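Local coordinates for protein transcriptional regulator (PDB 7DWM) that probably binds DNA as a dimeric LuxR-type transcription regulator of a vibriophage, with a PAS domain that holds the autoinducer DPO (3,5-dimethylpyrazin-2-ol), at residues 18-21 / 22-26; 42-45 / 46-50; 110-113 / 114-118; 193-196 / 197-200; 210-213 / 214-218. One frame throughout, in Å; residues are numbered along the deposited sequence.

Contact 1 (18-21 / 22-26); sequences IHFF and GNQPD
Gly22 N donates to Ile18 O at 2.9 Å, an i-to-i+4 bond that carries the helical pattern of 7-21 one step beyond its last residue. Asn23 follows with a shorter-range grip: its N reaches Phe20 O at 3.4 Å, a weak bond, and the end of its side chain comes over one face of the His19 imidazole, the two planes 54° apart. Gln24 N adds another weak bond to Phe21 O, at 3.5 Å. This unwinding end joins the N-terminal helix to strand 28-32, the first strand of the PAS sheet. The side chain of Gln24, bent at chi2 (-120°), turns its amide back toward Phe20, and NE2 approaches that ring obliquely, modelled 3.0 Å from CE2. Ring and amide planes stand nearly perpendicular, at 82°. At the other end of the amide, OE1 makes a weak hydrogen bond to Thr108 OG1 of the second subunit. CG of Gln24 lies 3.7 Å from Phe20 O. Asp26, further along, is tied by OD1 to His123. Much of this surface faces the second subunit of the dimer: Phe20 meets Phe20 of that subunit, and His19 meets its Tyr13 at a steep angle. Phe21 turns instead to Trp28 of its own chain, their rings nearly parallel.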
loop_
_atom_site.group_PDB
_atom_site.type_symbol
_atom_site.label_atom_id
_atom_site.label_comp_id
_atom_site.label_asym_id
_atom_site.label_seq_id
_atom_site.Cartn_x
_atom_site.Cartn_y
_atom_site.Cartn_z
ATOM N N ILE A 18 21.185 -12.055 -6.220
ATOM C CA ILE A 18 21.015 -11.844 -7.668
ATOM C C ILE A 18 20.248 -12.977 -8.346
ATOM O O ILE A 18 19.439 -12.721 -9.249
ATOM C CB ILE A 18 22.313 -11.463 -8.436
ATOM C CG1 ILE A 18 23.224 -10.389 -7.782
ATOM C CG2 ILE A 18 22.211 -11.584 -9.934
ATOM C CD1 ILE A 18 24.527 -10.857 -7.135
ATOM N N HIS A 19 20.453 -14.235 -7.949
ATOM C CA HIS A 19 19.558 -15.236 -8.528
ATOM C C HIS A 19 18.108 -14.955 -8.133
ATOM O O HIS A 19 17.185 -15.132 -8.936
ATOM C CB HIS A 19 19.926 -16.659 -8.130
ATOM C CG HIS A 19 18.938 -17.653 -8.655
ATOM N ND1 HIS A 19 18.834 -17.951 -9.997
ATOM C CD2 HIS A 19 17.942 -18.338 -8.044
ATOM C CE1 HIS A 19 17.852 -18.813 -10.185
ATOM N NE2 HIS A 19 17.291 -19.060 -9.016
ATOM N N PHE A 20 17.897 -14.515 -6.892
ATOM C CA PHE A 20 16.566 -14.139 -6.421
ATOM C C PHE A 20 15.957 -13.039 -7.286
ATOM O O PHE A 20 14.849 -13.192 -7.814
ATOM C CB PHE A 20 16.657 -13.708 -4.953
ATOM C CG PHE A 20 15.380 -13.142 -4.398
ATOM C CD1 PHE A 20 15.373 -11.889 -3.818
ATOM C CD2 PHE A 20 14.202 -13.868 -4.420
ATOM C CE1 PHE A 20 14.218 -11.350 -3.307
ATOM C CE2 PHE A 20 13.042 -13.338 -3.892
ATOM C CZ PHE A 20 13.052 -12.073 -3.336
ATOM N N PHE A 21 16.667 -11.916 -7.435
ATOM C CA PHE A 21 16.146 -10.767 -8.174
ATOM C C PHE A 21 15.963 -11.051 -9.661
ATOM O O PHE A 21 15.047 -10.499 -10.280
ATOM C CB PHE A 21 17.068 -9.561 -7.986
ATOM C CG PHE A 21 17.240 -9.154 -6.556
ATOM C CD1 PHE A 21 16.171 -9.192 -5.679
ATOM C CD2 PHE A 21 18.470 -8.738 -6.083
ATOM C CE1 PHE A 21 16.330 -8.822 -4.357
ATOM C CE2 PHE A 21 18.631 -8.379 -4.766
ATOM C CZ PHE A 21 17.560 -8.416 -3.901
ATOM N N GLY A 22 16.815 -11.889 -10.258
ATOM C CA GLY A 22 16.711 -12.150 -11.684
ATOM C C GLY A 22 15.472 -12.893 -12.143
ATOM O O GLY A 22 15.319 -13.105 -13.350
ATOM N N ASN A 23 14.586 -13.296 -11.236
ATOM C CA ASN A 23 13.380 -14.038 -11.600
ATOM C C ASN A 23 12.148 -13.414 -10.953
ATOM O O ASN A 23 11.274 -14.099 -10.418
ATOM C CB ASN A 23 13.512 -15.512 -11.218
ATOM C CG ASN A 23 14.815 -16.122 -11.690
ATOM O OD1 ASN A 23 15.879 -15.813 -11.163
ATOM N ND2 ASN A 23 14.735 -17.005 -12.677
ATOM N N GLN A 24 12.064 -12.084 -11.008
ATOM C CA GLN A 24 10.873 -11.330 -10.644
ATOM C C GLN A 24 10.622 -10.262 -11.700
ATOM O O GLN A 24 11.570 -9.602 -12.150
ATOM C CB GLN A 24 10.985 -10.669 -9.262
ATOM C CG GLN A 24 11.580 -11.555 -8.180
ATOM C CD GLN A 24 10.621 -11.763 -7.033
ATOM O OE1 GLN A 24 9.411 -11.606 -7.190
ATOM N NE2 GLN A 24 11.149 -12.110 -5.872
ATOM N N PRO A 25 9.367 -10.066 -12.113
ATOM C CA PRO A 25 9.079 -9.013 -13.098
ATOM C C PRO A 25 9.279 -7.609 -12.556
ATOM O O PRO A 25 9.310 -6.658 -13.347
ATOM C CB PRO A 25 7.605 -9.259 -13.461
ATOM C CG PRO A 25 7.317 -10.659 -13.011
ATOM C CD PRO A 25 8.173 -10.867 -11.803
ATOM N N ASP A 26 9.420 -7.451 -11.243
ATOM C CA ASP A 26 9.618 -6.149 -10.634
ATOM C C ASP A 26 11.065 -5.688 -10.793
ATOM O O ASP A 26 11.988 -6.506 -10.812
ATOM C CB ASP A 26 9.282 -6.201 -9.148
ATOM C CG ASP A 26 7.795 -6.231 -8.883
ATOM O OD1 ASP A 26 7.414 -6.289 -7.693
ATOM O OD2 ASP A 26 7.010 -6.197 -9.854
#

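Contact 2 (42-45 / 46-50); sequences QPFR and ELVGM. With A1U (3,5-dimethylpyrazin-2-ol), chain C.
Phe44 sets its ring obliquely against the CG2 methyl of Val48, one turn on, with CZ 4.4 Å away, and presents its edge to the bound 3,5-dimethylpyrazin-2-ol. The short helix 42-47 is thus the wall of the PAS pocket that carries Phe44. Its CG is anti to the backbone N (chi1 -179°), which brings the ring to the ligand; the ligand atom NAD lies near the ring plane, 3.2 Å from CE2. Phe122, Phe37 and Phe105 also meet this ring. Along the backbone, Gln42 O accepts from Glu46 N and Pro43 O from Leu47 N, while the final link, Val48 N to Phe44 O at 3.3 Å, is nearly straight at 172°; Val48 itself has already left helical backbone angles. Leu47 points its side chain onto Phe103 and Phe105 of strand 99-110. Arg45, bent at chi3, curls back along the helix so that CA of Gln42 stands 3.4 Å above one face of its guanidinium, while NH1 makes a weak bond to Ala40 O. Gln42 and Glu46 run side by side in the same direction, amide and carboxylate planes 36° apart, with Gln42 CG 3.7 Å from Glu46 OE1.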
loop_
_atom_site.group_PDB
_atom_site.type_symbol
_atom_site.label_atom_id
_atom_site.label_comp_id
_atom_site.label_asym_id
_atom_site.label_seq_id
_atom_site.Cartn_x
_atom_site.Cartn_y
_atom_site.Cartn_z
ATOM N N GLN A 42 17.135 -7.354 -14.940
ATOM C CA GLN A 42 16.782 -6.771 -16.232
ATOM C C GLN A 42 15.577 -5.837 -16.165
ATOM O O GLN A 42 15.572 -4.839 -16.905
ATOM C CB GLN A 42 16.551 -7.886 -17.260
ATOM C CG GLN A 42 16.281 -7.381 -18.670
ATOM C CD GLN A 42 15.991 -8.501 -19.650
ATOM O OE1 GLN A 42 14.909 -8.569 -20.230
ATOM N NE2 GLN A 42 16.964 -9.385 -19.843
ATOM N N PRO A 43 14.545 -6.082 -15.345
ATOM C CA PRO A 43 13.481 -5.066 -15.212
ATOM C C PRO A 43 13.981 -3.685 -14.813
ATOM O O PRO A 43 13.613 -2.689 -15.456
ATOM C CB PRO A 43 12.565 -5.677 -14.145
ATOM C CG PRO A 43 12.698 -7.138 -14.355
ATOM C CD PRO A 43 14.133 -7.370 -14.752
ATOM N N PHE A 44 14.820 -3.588 -13.776
ATOM C CA PHE A 44 15.279 -2.269 -13.349
ATOM C C PHE A 44 16.155 -1.624 -14.410
ATOM O O PHE A 44 16.011 -0.430 -14.697
ATOM C CB PHE A 44 16.035 -2.340 -12.026
ATOM C CG PHE A 44 16.505 -0.996 -11.551
ATOM C CD1 PHE A 44 17.795 -0.560 -11.808
ATOM C CD2 PHE A 44 15.636 -0.144 -10.893
ATOM C CE1 PHE A 44 18.215 0.684 -11.392
ATOM C CE2 PHE A 44 16.053 1.101 -10.472
ATOM C CZ PHE A 44 17.343 1.517 -10.724
ATOM N N ARG A 45 17.088 -2.385 -14.984
ATOM C CA ARG A 45 17.930 -1.814 -16.020
ATOM C C ARG A 45 17.126 -1.442 -17.256
ATOM O O ARG A 45 17.539 -0.553 -17.999
ATOM C CB ARG A 45 19.029 -2.799 -16.425
ATOM C CG ARG A 45 20.187 -2.944 -15.451
ATOM C CD ARG A 45 21.271 -3.832 -16.057
ATOM N NE ARG A 45 20.742 -4.667 -17.135
ATOM C CZ ARG A 45 20.436 -5.954 -17.010
ATOM N NH1 ARG A 45 20.606 -6.570 -15.847
ATOM N NH2 ARG A 45 19.957 -6.628 -18.049
ATOM N N GLU A 46 15.953 -2.036 -17.449
ATOM C CA GLU A 46 15.098 -1.664 -18.565
ATOM C C GLU A 46 14.185 -0.490 -18.253
ATOM O O GLU A 46 13.715 0.174 -19.186
ATOM C CB GLU A 46 14.254 -2.865 -18.998
ATOM C CG GLU A 46 13.638 -2.719 -20.373
ATOM C CD GLU A 46 13.676 -4.007 -21.161
ATOM O OE1 GLU A 46 14.277 -4.988 -20.672
ATOM O OE2 GLU A 46 13.102 -4.037 -22.268
ATOM N N LEU A 47 13.937 -0.198 -16.977
ATOM C CA LEU A 47 13.136 0.976 -16.648
ATOM C C LEU A 47 13.960 2.248 -16.811
ATOM O O LEU A 47 13.444 3.287 -17.238
ATOM C CB LEU A 47 12.587 0.851 -15.230
ATOM C CG LEU A 47 11.760 2.027 -14.719
ATOM C CD1 LEU A 47 10.345 1.892 -15.243
ATOM C CD2 LEU A 47 11.763 2.101 -13.198
ATOM N N VAL A 48 15.249 2.175 -16.486
ATOM C CA VAL A 48 16.216 3.165 -16.935
ATOM C C VAL A 48 16.563 2.738 -18.359
ATOM O O VAL A 48 16.209 1.630 -18.776
ATOM C CB VAL A 48 17.433 3.206 -15.987
ATOM C CG1 VAL A 48 18.520 4.167 -16.470
ATOM C CG2 VAL A 48 16.987 3.585 -14.579
ATOM N N GLY A 49 17.235 3.598 -19.120
ATOM C CA GLY A 49 17.549 3.333 -20.516
ATOM C C GLY A 49 18.461 2.145 -20.773
ATOM O O GLY A 49 18.821 1.871 -21.922
ATOM N N MET A 50 18.835 1.424 -19.711
ATOM C CA MET A 50 19.840 0.356 -19.781
ATOM C C MET A 50 19.215 -0.957 -20.253
ATOM O O MET A 50 19.292 -2.005 -19.610
ATOM C CB MET A 50 20.511 0.209 -18.422
ATOM C CG MET A 50 20.905 1.533 -17.760
ATOM S SD MET A 50 22.241 2.467 -18.570
ATOM C CE MET A 50 21.403 3.168 -19.982
HETATM C CAB A1U C . 14.471 5.553 -8.013
HETATM C CAC A1U C . 14.870 4.746 -9.106
HETATM C CAE A1U C . 16.497 3.751 -7.743
HETATM C CAF A1U C . 16.034 4.597 -6.713
HETATM C CAG A1U C . 14.167 4.886 -10.429
HETATM C CAH A1U C . 17.612 2.768 -7.551
HETATM N NAA A1U C . 15.054 5.496 -6.786
HETATM N NAD A1U C . 15.887 3.851 -8.940
HETATM O OAI A1U C . 16.701 4.457 -5.480
#

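Contact 3 (110-113 / 114-118); sequences LIMP and SGRVA
Leu110 and Ala118 face each other across the mouth of a hairpin loop, and two backbone hydrogen bonds hold its halves together. Ala118 N donates to Leu110 O at 3.0 Å. Nearer the tip, Gly115 N reaches Met112 O and closes a beta turn with Pro113 and Ser114 at its corners. Gly115 takes a positive phi (90°), at which a CB would press on the carbonyl O of Ser114. A side chain supplies one more polar link: Ser114 OG accepts from Arg116 N at 2.9 Å, an ST turn. The apolar contacts gather round Ala118 and Met112. The CB of Ala118 is met from two directions, by Leu110 CD2 at 3.4 Å and by Met112 CE at 3.5 Å. Bent at both chi2 and chi3, Met112 folds inward so that its CE also lies 3.6 Å from Ser114 CB and over one face of the Arg116 guanidinium, 3.8 Å from NH2. Ile111 lays CG2 against Gly115 CA at 3.8 Å. The loop links the antiparallel neighbours 99-110 and 119-126 of the PAS sheet; Met112 and Pro113 rest on Tyr13 of helix 7-21, and Ile111 and Pro113 reach Asn23 and His19 of the second subunit.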
loop_
_atom_site.group_PDB
_atom_site.type_symbol
_atom_site.label_atom_id
_atom_site.label_comp_id
_atom_site.label_asym_id
_atom_site.label_seq_id
_atom_site.Cartn_x
_atom_site.Cartn_y
_atom_site.Cartn_z
ATOM N N LEU A 110 20.427 -3.520 3.877
ATOM C CA LEU A 110 21.024 -4.793 3.471
ATOM C C LEU A 110 21.853 -5.393 4.600
ATOM O O LEU A 110 22.941 -4.900 4.935
ATOM C CB LEU A 110 21.838 -4.631 2.193
ATOM C CG LEU A 110 22.315 -5.967 1.613
ATOM C CD1 LEU A 110 22.230 -6.015 0.093
ATOM C CD2 LEU A 110 23.723 -6.255 2.033
ATOM N N ILE A 111 21.300 -6.412 5.239
ATOM C CA ILE A 111 22.034 -7.223 6.204
ATOM C C ILE A 111 22.291 -8.592 5.604
ATOM O O ILE A 111 21.542 -9.085 4.755
ATOM C CB ILE A 111 21.249 -7.276 7.532
ATOM C CG1 ILE A 111 20.720 -5.892 7.910
ATOM C CG2 ILE A 111 22.085 -7.861 8.659
ATOM C CD1 ILE A 111 19.292 -5.646 7.501
ATOM N N MET A 112 23.411 -9.171 6.011
ATOM C CA MET A 112 23.921 -10.422 5.477
ATOM C C MET A 112 24.472 -11.267 6.611
ATOM O O MET A 112 24.516 -10.795 7.753
ATOM C CB MET A 112 25.049 -10.161 4.471
ATOM C CG MET A 112 24.882 -9.033 3.484
ATOM S SD MET A 112 26.460 -8.187 3.235
ATOM C CE MET A 112 26.769 -7.573 4.894
ATOM N N PRO A 113 24.939 -12.508 6.353
ATOM C CA PRO A 113 25.442 -13.328 7.461
ATOM C C PRO A 113 26.660 -12.695 8.125
ATOM O O PRO A 113 27.170 -13.212 9.124
ATOM C CB PRO A 113 25.792 -14.661 6.782
ATOM C CG PRO A 113 25.842 -14.366 5.330
ATOM C CD PRO A 113 24.778 -13.332 5.145
ATOM N N SER A 114 27.135 -11.577 7.553
ATOM C CA SER A 114 28.004 -10.668 8.296
ATOM C C SER A 114 27.288 -10.025 9.477
ATOM O O SER A 114 27.831 -9.972 10.593
ATOM C CB SER A 114 28.540 -9.602 7.343
ATOM O OG SER A 114 28.730 -8.369 8.004
ATOM N N GLY A 115 26.074 -9.525 9.258
ATOM C CA GLY A 115 25.407 -8.676 10.219
ATOM C C GLY A 115 25.685 -7.195 10.057
ATOM O O GLY A 115 25.126 -6.384 10.813
ATOM N N ARG A 116 26.557 -6.822 9.126
ATOM C CA ARG A 116 26.929 -5.443 8.854
ATOM C C ARG A 116 25.943 -4.807 7.888
ATOM O O ARG A 116 25.343 -5.482 7.050
ATOM C CB ARG A 116 28.337 -5.378 8.259
ATOM C CG ARG A 116 28.891 -3.979 8.122
ATOM C CD ARG A 116 30.173 -3.962 7.306
ATOM N NE ARG A 116 30.277 -5.106 6.408
ATOM C CZ ARG A 116 30.190 -5.026 5.085
ATOM N NH1 ARG A 116 30.005 -3.853 4.494
ATOM N NH2 ARG A 116 30.294 -6.126 4.353
ATOM N N VAL A 117 25.785 -3.492 8.016
ATOM C CA VAL A 117 25.024 -2.685 7.063
ATOM C C VAL A 117 25.875 -2.567 5.790
ATOM O O VAL A 117 26.800 -1.758 5.719
ATOM C CB VAL A 117 24.654 -1.320 7.654
ATOM C CG1 VAL A 117 23.715 -1.509 8.818
ATOM C CG2 VAL A 117 25.882 -0.546 8.150
ATOM N N ALA A 118 25.599 -3.414 4.796
ATOM C CA ALA A 118 26.455 -3.342 3.611
ATOM C C ALA A 118 25.974 -2.317 2.603
ATOM O O ALA A 118 26.787 -1.772 1.848
ATOM C CB ALA A 118 26.563 -4.703 2.933
#

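Contact 4 (193-196 / 197-200); sequences EHAI and ERIR
Helix 189-203 is the third helix of the LuxR-type helix-turn-helix domain, the position that serves as the recognition helix in this family, and His194 and Arg198 pack together on its outer side. Regular i-to-i+4 bonds run along it: Glu197 N to Glu193 O, Arg198 N to His194 O, Ile199 N to Ala195 O and, nearly straight at 171°, Arg200 N to Ile196 O at 2.9 Å. As modelled, Arg198, bent at chi3 (-106°), doubles back toward the preceding turn. Its guanidinium lies flat over His194 O, which sits 3.8 Å above the centre of one face, while NH1 comes within 3.9 Å of His194 CB and NH2 within 3.6 Å of Ala195 CA. That NH2 has its charged partner in Glu165, on helix 163-172. The inner side is apolar: Ile196 reaches Val168, Leu172 and Ala178, and Ile199 touches Val168 and Leu211, so the three other helices of the domain all press on this one. Glu193 carries its carboxylate to Lys208, a salt bridge to the last helix. One residue past Ile196, Glu197 turns at chi2 toward Arg200, whose NE is held by Ala205 O; OE2 of Glu197 and NH1 of Arg200 form a salt bridge, its hydrogen bond weak in angle. Ile199 also drapes its longer branch over the previous turn, CG1 3.3 Å and CD1 3.4 Å from Ala195 O.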
loop_
_atom_site.group_PDB
_atom_site.type_symbol
_atom_site.label_atom_id
_atom_site.label_comp_id
_atom_site.label_asym_id
_atom_site.label_seq_id
_atom_site.Cartn_x
_atom_site.Cartn_y
_atom_site.Cartn_z
ATOM N N GLU A 193 -16.293 28.921 -2.176
ATOM C CA GLU A 193 -17.719 28.621 -2.250
ATOM C C GLU A 193 -18.227 28.698 -3.687
ATOM O O GLU A 193 -19.033 27.862 -4.112
ATOM C CB GLU A 193 -18.495 29.581 -1.347
ATOM C CG GLU A 193 -19.657 28.945 -0.605
ATOM C CD GLU A 193 -19.207 27.987 0.479
ATOM O OE1 GLU A 193 -18.654 28.452 1.498
ATOM O OE2 GLU A 193 -19.410 26.767 0.310
ATOM N N HIS A 194 -17.770 29.698 -4.447
ATOM C CA HIS A 194 -18.102 29.764 -5.870
ATOM C C HIS A 194 -17.597 28.529 -6.613
ATOM O O HIS A 194 -18.307 27.962 -7.461
ATOM C CB HIS A 194 -17.504 31.029 -6.488
ATOM C CG HIS A 194 -18.222 32.288 -6.119
ATOM N ND1 HIS A 194 -19.597 32.378 -6.077
ATOM C CD2 HIS A 194 -17.754 33.512 -5.776
ATOM C CE1 HIS A 194 -19.945 33.602 -5.723
ATOM N NE2 HIS A 194 -18.846 34.311 -5.535
ATOM N N ALA A 195 -16.369 28.102 -6.309
ATOM C CA ALA A 195 -15.828 26.902 -6.944
ATOM C C ALA A 195 -16.673 25.674 -6.621
ATOM O O ALA A 195 -16.947 24.846 -7.501
ATOM C CB ALA A 195 -14.379 26.684 -6.512
ATOM N N ILE A 196 -17.089 25.537 -5.359
ATOM C CA ILE A 196 -17.932 24.411 -4.962
ATOM C C ILE A 196 -19.269 24.465 -5.684
ATOM O O ILE A 196 -19.816 23.431 -6.084
ATOM C CB ILE A 196 -18.117 24.386 -3.434
ATOM C CG1 ILE A 196 -16.782 24.125 -2.739
ATOM C CG2 ILE A 196 -19.126 23.317 -3.034
ATOM C CD1 ILE A 196 -16.850 24.261 -1.239
ATOM N N GLU A 197 -19.826 25.667 -5.847
ATOM C CA GLU A 197 -21.083 25.802 -6.576
ATOM C C GLU A 197 -20.935 25.316 -8.013
ATOM O O GLU A 197 -21.792 24.580 -8.523
ATOM C CB GLU A 197 -21.550 27.257 -6.544
ATOM C CG GLU A 197 -22.665 27.575 -7.525
ATOM C CD GLU A 197 -24.041 27.289 -6.958
ATOM O OE1 GLU A 197 -25.038 27.482 -7.685
ATOM O OE2 GLU A 197 -24.126 26.871 -5.784
ATOM N N ARG A 198 -19.832 25.685 -8.669
ATOM C CA ARG A 198 -19.662 25.273 -10.059
ATOM C C ARG A 198 -19.400 23.772 -10.171
ATOM O O ARG A 198 -19.890 23.121 -11.103
ATOM C CB ARG A 198 -18.532 26.067 -10.713
ATOM C CG ARG A 198 -18.973 27.424 -11.232
ATOM C CD ARG A 198 -17.876 28.111 -12.022
ATOM N NE ARG A 198 -17.274 29.207 -11.272
ATOM C CZ ARG A 198 -16.210 29.077 -10.488
ATOM N NH1 ARG A 198 -15.733 30.132 -9.841
ATOM N NH2 ARG A 198 -15.620 27.895 -10.353
ATOM N N ILE A 199 -18.681 23.196 -9.204
ATOM C CA ILE A 199 -18.490 21.744 -9.188
ATOM C C ILE A 199 -19.825 21.032 -9.009
ATOM O O ILE A 199 -20.166 20.103 -9.757
ATOM C CB ILE A 199 -17.504 21.342 -8.077
ATOM C CG1 ILE A 199 -16.094 21.831 -8.393
ATOM C CG2 ILE A 199 -17.516 19.834 -7.876
ATOM C CD1 ILE A 199 -15.208 21.901 -7.170
ATOM N N ARG A 200 -20.585 21.446 -7.993
ATOM C CA ARG A 200 -21.911 20.897 -7.736
ATOM C C ARG A 200 -22.774 20.914 -8.991
ATOM O O ARG A 200 -23.397 19.907 -9.347
ATOM C CB ARG A 200 -22.575 21.691 -6.612
ATOM C CG ARG A 200 -23.597 20.919 -5.818
ATOM C CD ARG A 200 -24.559 21.869 -5.134
ATOM N NE ARG A 200 -25.541 22.414 -6.067
ATOM C CZ ARG A 200 -25.808 23.708 -6.199
ATOM N NH1 ARG A 200 -25.167 24.599 -5.455
ATOM N NH2 ARG A 200 -26.719 24.112 -7.074
#

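Contact 5 (210-213 / 214-218); sequences ELID and MAMSK
Met214 reaches back across Glu210, one turn earlier on helix 208-217, the last helix of the LuxR-type helix-turn-helix domain. Its CB sits 3.3 Å from Glu210 O and its CG 3.5 Å from the same oxygen, which also accepts the backbone N of Met214. CG lies anti to the carbonyl carbon (chi1 -84°) and the chain is extended from there, which keeps SD near Glu210 O, at 4.1 Å, and carries CE out to the end of the glutamate. There CE meets the carboxylate, 3.6 Å from CD and 3.4 Å from OE2, the two side chains slanting across one another; Glu210 holds its other oxygen, OE1, on Gly206 N. Met214 also touches Ala205 in the preceding loop. Further round, Leu211 and Ala215 turn to helix 189-203, both touching Phe203. Asp213 and Ile212 face the partner: OD2 of Asp213 is hydrogen-bonded to Tyr221 OH of the second subunit, and Ile212 packs on the same tyrosine. This agrees with the use of the fourth helix for dimerisation in LuxR-type domains. The backbone bonds continue through Ser217 N to Asp213 O, after which Lys218 leaves the helix. Met216, resting on Leu173 and Tyr221 of its own chain, places CG 4.3 Å from CG2 of Ile212.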
loop_
_atom_site.group_PDB
_atom_site.type_symbol
_atom_site.label_atom_id
_atom_site.label_comp_id
_atom_site.label_asym_id
_atom_site.label_seq_id
_atom_site.Cartn_x
_atom_site.Cartn_y
_atom_site.Cartn_z
ATOM N N GLU A 210 -25.397 15.953 -1.658
ATOM C CA GLU A 210 -25.603 15.221 -2.902
ATOM C C GLU A 210 -24.340 15.222 -3.752
ATOM O O GLU A 210 -24.054 14.243 -4.447
ATOM C CB GLU A 210 -26.776 15.814 -3.680
ATOM C CG GLU A 210 -27.469 14.815 -4.592
ATOM C CD GLU A 210 -28.662 15.412 -5.305
ATOM O OE1 GLU A 210 -28.899 16.625 -5.142
ATOM O OE2 GLU A 210 -29.363 14.671 -6.027
ATOM N N LEU A 211 -23.573 16.315 -3.711
ATOM C CA LEU A 211 -22.303 16.360 -4.432
ATOM C C LEU A 211 -21.333 15.315 -3.899
ATOM O O LEU A 211 -20.686 14.602 -4.674
ATOM C CB LEU A 211 -21.687 17.757 -4.337
ATOM C CG LEU A 211 -20.218 17.858 -4.764
ATOM C CD1 LEU A 211 -20.043 17.453 -6.222
ATOM C CD2 LEU A 211 -19.662 19.255 -4.522
ATOM N N ILE A 212 -21.203 15.228 -2.573
ATOM C CA ILE A 212 -20.333 14.220 -1.972
ATOM C C ILE A 212 -20.773 12.823 -2.390
ATOM O O ILE A 212 -19.952 11.986 -2.787
ATOM C CB ILE A 212 -20.310 14.370 -0.440
ATOM C CG1 ILE A 212 -19.560 15.644 -0.043
ATOM C CG2 ILE A 212 -19.678 13.143 0.208
ATOM C CD1 ILE A 212 -18.055 15.516 -0.128
ATOM N N ASP A 213 -22.079 12.556 -2.324
ATOM C CA ASP A 213 -22.574 11.225 -2.670
ATOM C C ASP A 213 -22.302 10.899 -4.136
ATOM O O ASP A 213 -21.794 9.816 -4.464
ATOM C CB ASP A 213 -24.067 11.129 -2.361
ATOM C CG ASP A 213 -24.345 10.964 -0.880
ATOM O OD1 ASP A 213 -23.496 10.380 -0.172
ATOM O OD2 ASP A 213 -25.413 11.424 -0.426
ATOM N N MET A 214 -22.630 11.830 -5.034
ATOM C CA MET A 214 -22.412 11.618 -6.461
ATOM C C MET A 214 -20.936 11.394 -6.768
ATOM O O MET A 214 -20.577 10.469 -7.505
ATOM C CB MET A 214 -22.949 12.812 -7.251
ATOM C CG MET A 214 -24.438 12.753 -7.542
ATOM S SD MET A 214 -24.990 14.225 -8.424
ATOM C CE MET A 214 -26.756 14.155 -8.138
ATOM N N ALA A 215 -20.063 12.241 -6.216
ATOM C CA ALA A 215 -18.636 12.115 -6.493
ATOM C C ALA A 215 -18.075 10.807 -5.952
ATOM O O ALA A 215 -17.260 10.155 -6.615
ATOM C CB ALA A 215 -17.881 13.307 -5.905
ATOM N N MET A 216 -18.488 10.407 -4.746
ATOM C CA MET A 216 -18.001 9.147 -4.194
ATOM C C MET A 216 -18.486 7.960 -5.017
ATOM O O MET A 216 -17.755 6.978 -5.189
ATOM C CB MET A 216 -18.427 9.004 -2.734
ATOM C CG MET A 216 -17.702 9.950 -1.790
ATOM S SD MET A 216 -15.917 9.684 -1.731
ATOM C CE MET A 216 -15.487 10.662 -0.290
ATOM N N SER A 217 -19.707 8.035 -5.551
ATOM C CA SER A 217 -20.228 6.913 -6.321
ATOM C C SER A 217 -19.685 6.874 -7.744
ATOM O O SER A 217 -19.789 5.831 -8.401
ATOM C CB SER A 217 -21.756 6.959 -6.360
ATOM O OG SER A 217 -22.218 7.537 -7.568
ATOM N N LYS A 218 -19.110 7.972 -8.233
ATOM C CA LYS A 218 -18.580 8.032 -9.589
ATOM C C LYS A 218 -17.067 7.856 -9.643
ATOM O O LYS A 218 -16.458 8.145 -10.676
ATOM C CB LYS A 218 -18.978 9.352 -10.251
ATOM C CG LYS A 218 -20.336 9.310 -10.937
ATOM C CD LYS A 218 -21.019 10.668 -10.907
ATOM C CE LYS A 218 -22.157 10.740 -11.915
ATOM N NZ LYS A 218 -22.403 12.134 -12.384
#

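Overall arrangement
From the N terminus, contact 1 ends helix 7-21 and turns the chain into the PAS sheet. Contact 2 follows on helix 42-47 and touches contact 1, Pro43 packing on the backbone of 24-26. Contact 3 closes the hairpin between strands 99-110 and 119-126; about 6 Å separates its nearest atoms from contact 1, and both reach the second subunit. The chain then crosses to the LuxR-type domain, which probably binds DNA, where contacts 4 and 5 lie on consecutive helices and meet through Ile199, Arg200 and Leu211. Contact 5 again touches the partner. All five run in series, none nesting or crossing; the centres of contacts 3 and 4 are about 56 Å apart.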